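Local coordinates for phosphoenolpyruvate--protein phosphotransferase (Escherichia coli, PDB 5T12) that probably passes the phosphoryl group of phosphoenolpyruvate to the carrier protein NPr in the nitrogen-metabolic phosphotransferase system, this chain being its EIN (Enzyme I N-terminal) domain, at residues A37-R40 / E41-T44. The protein carries 1 engineered substitution. Sequence-based numbering, arbitrary orientation.
Sequences ALER and ERLT
Glu41 N donates to Ala37 O (3.1 Å), an i to i+4 bond in the first turns of the alpha-helix 36-61, in the helical subdomain of the EIN domain of Enzyme I-Ntr. Its side chain runs out extended, CG passing 3.2 Å from the same Ala37 O. Arg42 N donates to Leu38 O at 2.8 Å, while its CG lies 3.9 Å from Leu38 CD1, and the aliphatic part of the arginine runs slantwise over the leucine. A turn about CG-CD (chi3 56°) brings NH1 to the Glu39 carboxylate in an i to i+3 salt bridge, 2.7 Å from OE1 and 3.3 Å from OE2. Both hydrogen bonds are weak, and the carboxylate and guanidinium planes stand 87° apart, with OE2 at the guanidinium edge. Glu39 OE1 also accepts from Ala99 N, and Arg42 NH2 pairs with Glu100, tying this turn to the start of helix 99-115. With an alanine here instead of Arg42, the carboxylate of buried Glu39 and that of Glu100 would probably lose the cation they share. Leu43 N donates to Glu39 O, and its side chain reaches Val93, Ala99 and Val103 on two neighbouring helices. Thr44 N reaches Arg40 O, and its OG1 turns back to Glu41 O at 3.0 Å, approaching from above the carbonyl plane.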
loop_
_atom_site.group_PDB
_atom_site.type_symbol
_atom_site.label_atom_id
_atom_site.label_comp_id
_atom_site.label_asym_id
_atom_site.label_seq_id
_atom_site.Cartn_x
_atom_site.Cartn_y
_atom_site.Cartn_z
ATOM N N ALA A 37 -12.456 21.278 -17.333
ATOM C CA ALA A 37 -12.948 21.675 -16.018
ATOM C C ALA A 37 -13.151 20.468 -15.111
ATOM O O ALA A 37 -12.887 20.541 -13.906
ATOM C CB ALA A 37 -14.249 22.465 -16.161
ATOM N N LEU A 38 -13.611 19.347 -15.671
ATOM C CA LEU A 38 -13.872 18.165 -14.856
ATOM C C LEU A 38 -12.574 17.532 -14.367
ATOM O O LEU A 38 -12.448 17.188 -13.185
ATOM C CB LEU A 38 -14.697 17.153 -15.650
ATOM C CG LEU A 38 -14.825 15.755 -15.041
ATOM C CD1 LEU A 38 -15.558 15.799 -13.709
ATOM C CD2 LEU A 38 -15.520 14.814 -16.012
ATOM N N GLU A 39 -11.597 17.369 -15.264
ATOM C CA GLU A 39 -10.336 16.742 -14.877
ATOM C C GLU A 39 -9.619 17.542 -13.800
ATOM O O GLU A 39 -8.953 16.960 -12.934
ATOM C CB GLU A 39 -9.436 16.567 -16.101
ATOM C CG GLU A 39 -10.027 15.669 -17.177
ATOM C CD GLU A 39 -10.371 14.284 -16.660
ATOM O OE1 GLU A 39 -9.664 13.788 -15.757
ATOM O OE2 GLU A 39 -11.353 13.691 -17.155
ATOM N N ARG A 40 -9.740 18.870 -13.830
ATOM C CA ARG A 40 -9.174 19.680 -12.758
ATOM C C ARG A 40 -9.945 19.482 -11.457
ATOM O O ARG A 40 -9.353 19.482 -10.371
ATOM C CB ARG A 40 -9.161 21.154 -13.158
ATOM C CG ARG A 40 -8.079 21.514 -14.162
ATOM C CD ARG A 40 -7.996 23.019 -14.366
ATOM N NE ARG A 40 -9.136 23.539 -15.115
ATOM C CZ ARG A 40 -9.132 23.748 -16.427
ATOM N NH1 ARG A 40 -8.044 23.485 -17.139
ATOM N NH2 ARG A 40 -10.213 24.224 -17.029
ATOM N N GLU A 41 -11.265 19.309 -11.548
ATOM C CA GLU A 41 -12.062 19.069 -10.350
ATOM C C GLU A 41 -11.778 17.693 -9.764
ATOM O O GLU A 41 -11.794 17.517 -8.540
ATOM C CB GLU A 41 -13.549 19.231 -10.666
ATOM C CG GLU A 41 -13.973 20.670 -10.919
ATOM C CD GLU A 41 -15.403 20.789 -11.409
ATOM O OE1 GLU A 41 -16.050 19.744 -11.629
ATOM O OE2 GLU A 41 -15.880 21.931 -11.576
ATOM N N ARG A 42 -11.517 16.702 -10.621
ATOM C CA ARG A 42 -11.150 15.379 -10.128
ATOM C C ARG A 42 -9.790 15.394 -9.443
ATOM O O ARG A 42 -9.560 14.621 -8.506
ATOM C CB ARG A 42 -11.142 14.370 -11.276
ATOM C CG ARG A 42 -12.483 14.155 -11.952
ATOM C CD ARG A 42 -12.325 13.199 -13.120
ATOM N NE ARG A 42 -11.737 11.930 -12.700
ATOM C CZ ARG A 42 -10.961 11.175 -13.470
ATOM N NH1 ARG A 42 -10.669 11.566 -14.702
ATOM N NH2 ARG A 42 -10.471 10.034 -13.006
ATOM N N LEU A 43 -8.880 16.260 -9.896
ATOM C CA LEU A 43 -7.550 16.325 -9.304
ATOM C C LEU A 43 -7.571 17.009 -7.942
ATOM O O LEU A 43 -6.916 16.544 -7.003
ATOM C CB LEU A 43 -6.591 17.047 -10.251
ATOM C CG LEU A 43 -5.939 16.158 -11.309
ATOM C CD1 LEU A 43 -5.319 16.995 -12.409
ATOM C CD2 LEU A 43 -4.890 15.267 -10.667
ATOM N N THR A 44 -8.313 18.112 -7.817
ATOM C CA THR A 44 -8.413 18.784 -6.524
ATOM C C THR A 44 -9.099 17.902 -5.489
ATOM O O THR A 44 -8.816 18.016 -4.291
ATOM C CB THR A 44 -9.162 20.109 -6.668
ATOM O OG1 THR A 44 -10.430 19.879 -7.293
ATOM C CG2 THR A 44 -8.357 21.088 -7.511
#